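Local coordinates for 52 protein (Murid herpesvirus 4, PDB 2OA5) that is an abundant tegument protein of the virus, belongs to the herpesvirus BLRF2 family and probably serves a structural role in the virion, at the interface of chains A and B. Residues are numbered along the deposited sequence; one frame, centred on the assembly and turned at random. Chains: chain A/B, Hypothetical protein BQLF2.

The interface of chains A and B. Residues chain A 10, 13-14, 51, 54-55, 58; chain B 7, 9-10, 12-13.
Helix-to-helix packing in this BLRF2-family tegument protein illustrates how a polar cluster can flank a greasy core: the start of chain B helix 8-33 and the preceding loop residue lie against chain A helices 10-29 and 46-76, one patch of a not exactly two-fold interface that the structure alone does not prove biological. Among the polar contacts, A:Tyr10 and B:Asp7 meet tip to tip, the phenol OH donating to carboxylate OD2 at 2.7 Å from above the carboxylate plane, with OD1 at 2.9 Å; OD2 lies at the ring's edge. The same OH accepts from A:Arg58 NH1 at 3.1 Å, nearly in the guanidinium plane, so both chains grip it. A:Arg58 NH1 also forms a salt bridge to B:Asp7 OD1 at 3.1 Å, without an N-H aimed at it, the planes 62° apart; this may help keep the carboxylate ionised. A:Arg58 CB lies over one face of the A:Tyr10 ring, toward its rim, and A:Val54 CG1 caps the guanidinium. A:Ser51 OG, anti to its backbone N (chi1 -176°), donates to B:Glu12 OE1 at 2.8 Å; a water joins this hydroxyl to the B:Thr9 carbonyl O. Apolar packing centres on selenomethionine B:Met13, bent at chi3 (-58°): SE touches A:Val14 CG2 at 3.4 Å, and CE touches A:Tyr10 CE2 at 3.5 Å, the side chains crossing at about a right angle. Selenomethionine A:Met13 sets CG 3.6 Å from B:Tyr10 CE2, likewise crosswise. B:Thr9 CG2 rests over A:Val54 CG1 and A:Ser55 CB.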
loop_
_atom_site.group_PDB
_atom_site.type_symbol
_atom_site.label_atom_id
_atom_site.label_comp_id
_atom_site.label_asym_id
_atom_site.label_seq_id
_atom_site.Cartn_x
_atom_site.Cartn_y
_atom_site.Cartn_z
ATOM N N TYR A 10 6.014 -5.973 11.126
ATOM C CA TYR A 10 7.167 -6.461 10.394
ATOM C C TYR A 10 7.601 -5.410 9.377
ATOM O O TYR A 10 8.790 -5.211 9.146
ATOM C CB TYR A 10 6.831 -7.781 9.691
ATOM C CG TYR A 10 7.352 -8.991 10.429
ATOM C CD1 TYR A 10 6.613 -9.587 11.457
ATOM C CD2 TYR A 10 8.613 -9.509 10.138
ATOM C CE1 TYR A 10 7.125 -10.665 12.179
ATOM C CE2 TYR A 10 9.135 -10.580 10.854
ATOM C CZ TYR A 10 8.390 -11.151 11.871
ATOM O OH TYR A 10 8.926 -12.195 12.582
HETATM N N MSE A 13 9.448 -2.660 11.432
HETATM C CA MSE A 13 10.721 -3.145 11.950
HETATM C C MSE A 13 11.727 -3.353 10.834
HETATM O O MSE A 13 12.842 -2.834 10.902
HETATM C CB MSE A 13 10.539 -4.464 12.702
HETATM C CG MSE A 13 9.933 -4.324 14.079
HETATM SE SE MSE A 13 10.798 -2.923 15.104
HETATM C CE MSE A 13 12.394 -3.807 15.665
ATOM N N VAL A 14 11.338 -4.115 9.807
ATOM C CA VAL A 14 12.269 -4.367 8.720
ATOM C C VAL A 14 12.695 -3.087 8.032
ATOM O O VAL A 14 13.866 -2.923 7.719
ATOM C CB VAL A 14 11.696 -5.362 7.667
ATOM C CG1 VAL A 14 12.604 -5.404 6.448
ATOM C CG2 VAL A 14 11.600 -6.753 8.270
ATOM N N SER A 51 18.001 -15.302 8.959
ATOM C CA SER A 51 17.282 -14.303 9.739
ATOM C C SER A 51 16.784 -13.142 8.875
ATOM O O SER A 51 15.654 -12.679 9.018
ATOM C CB SER A 51 18.198 -13.768 10.847
ATOM O OG SER A 51 17.516 -12.864 11.691
ATOM N N VAL A 54 13.993 -14.553 6.270
ATOM C CA VAL A 54 12.686 -14.778 6.865
ATOM C C VAL A 54 11.991 -13.477 7.253
ATOM O O VAL A 54 10.796 -13.304 6.983
ATOM C CB VAL A 54 12.796 -15.691 8.105
ATOM C CG1 VAL A 54 11.466 -15.754 8.833
ATOM C CG2 VAL A 54 13.194 -17.085 7.683
ATOM N N SER A 55 12.731 -12.559 7.874
ATOM C CA SER A 55 12.134 -11.296 8.293
ATOM C C SER A 55 11.759 -10.437 7.087
ATOM O O SER A 55 10.680 -9.832 7.058
ATOM C CB SER A 55 13.085 -10.530 9.208
ATOM O OG SER A 55 14.233 -10.125 8.494
ATOM N N ARG A 58 8.732 -11.795 5.519
ATOM C CA ARG A 58 7.539 -11.508 6.290
ATOM C C ARG A 58 7.041 -10.094 6.063
ATOM O O ARG A 58 5.836 -9.874 5.942
ATOM C CB ARG A 58 7.762 -11.819 7.775
ATOM C CG ARG A 58 7.910 -13.318 7.991
ATOM C CD ARG A 58 7.949 -13.734 9.457
ATOM N NE ARG A 58 7.916 -15.191 9.597
ATOM C CZ ARG A 58 8.295 -15.848 10.693
ATOM N NH1 ARG A 58 8.745 -15.186 11.757
ATOM N NH2 ARG A 58 8.219 -17.171 10.724
ATOM N N ASP B 7 7.845 -15.440 18.547
ATOM C CA ASP B 7 8.542 -14.995 17.345
ATOM C C ASP B 7 10.014 -14.758 17.640
ATOM O O ASP B 7 10.410 -13.678 18.090
ATOM C CB ASP B 7 7.935 -13.707 16.784
ATOM C CG ASP B 7 8.067 -13.605 15.269
ATOM O OD1 ASP B 7 9.000 -14.233 14.710
ATOM O OD2 ASP B 7 7.246 -12.897 14.638
ATOM N N THR B 9 12.345 -14.816 15.351
ATOM C CA THR B 9 12.851 -13.979 14.272
ATOM C C THR B 9 12.637 -12.503 14.587
ATOM O O THR B 9 13.515 -11.676 14.354
ATOM C CB THR B 9 12.150 -14.286 12.934
ATOM O OG1 THR B 9 12.214 -15.690 12.671
ATOM C CG2 THR B 9 12.835 -13.541 11.794
ATOM N N TYR B 10 11.463 -12.176 15.114
ATOM C CA TYR B 10 11.143 -10.797 15.461
ATOM C C TYR B 10 12.035 -10.294 16.604
ATOM O O TYR B 10 12.497 -9.150 16.594
ATOM C CB TYR B 10 9.667 -10.697 15.849
ATOM C CG TYR B 10 9.187 -9.292 16.113
ATOM C CD1 TYR B 10 9.263 -8.729 17.386
ATOM C CD2 TYR B 10 8.663 -8.514 15.080
ATOM C CE1 TYR B 10 8.828 -7.423 17.621
ATOM C CE2 TYR B 10 8.230 -7.211 15.305
ATOM C CZ TYR B 10 8.317 -6.672 16.574
ATOM O OH TYR B 10 7.894 -5.384 16.789
ATOM N N GLU B 12 15.031 -11.279 17.311
ATOM C CA GLU B 12 16.362 -11.051 16.765
ATOM C C GLU B 12 16.453 -9.679 16.107
ATOM O O GLU B 12 17.492 -9.030 16.166
ATOM C CB GLU B 12 16.728 -12.121 15.733
ATOM C CG GLU B 12 16.710 -13.549 16.250
ATOM C CD GLU B 12 17.169 -14.536 15.194
ATOM O OE1 GLU B 12 16.929 -14.270 13.996
ATOM O OE2 GLU B 12 17.758 -15.579 15.557
HETATM N N MSE B 13 15.369 -9.238 15.469
HETATM C CA MSE B 13 15.378 -7.930 14.815
HETATM C C MSE B 13 15.382 -6.825 15.849
HETATM O O MSE B 13 16.070 -5.826 15.686
HETATM C CB MSE B 13 14.160 -7.746 13.908
HETATM C CG MSE B 13 14.419 -7.955 12.435
HETATM SE SE MSE B 13 12.935 -7.274 11.386
HETATM C CE MSE B 13 11.443 -8.289 12.100
HETATM O O HOH W 1 15.177 -11.671 12.252
#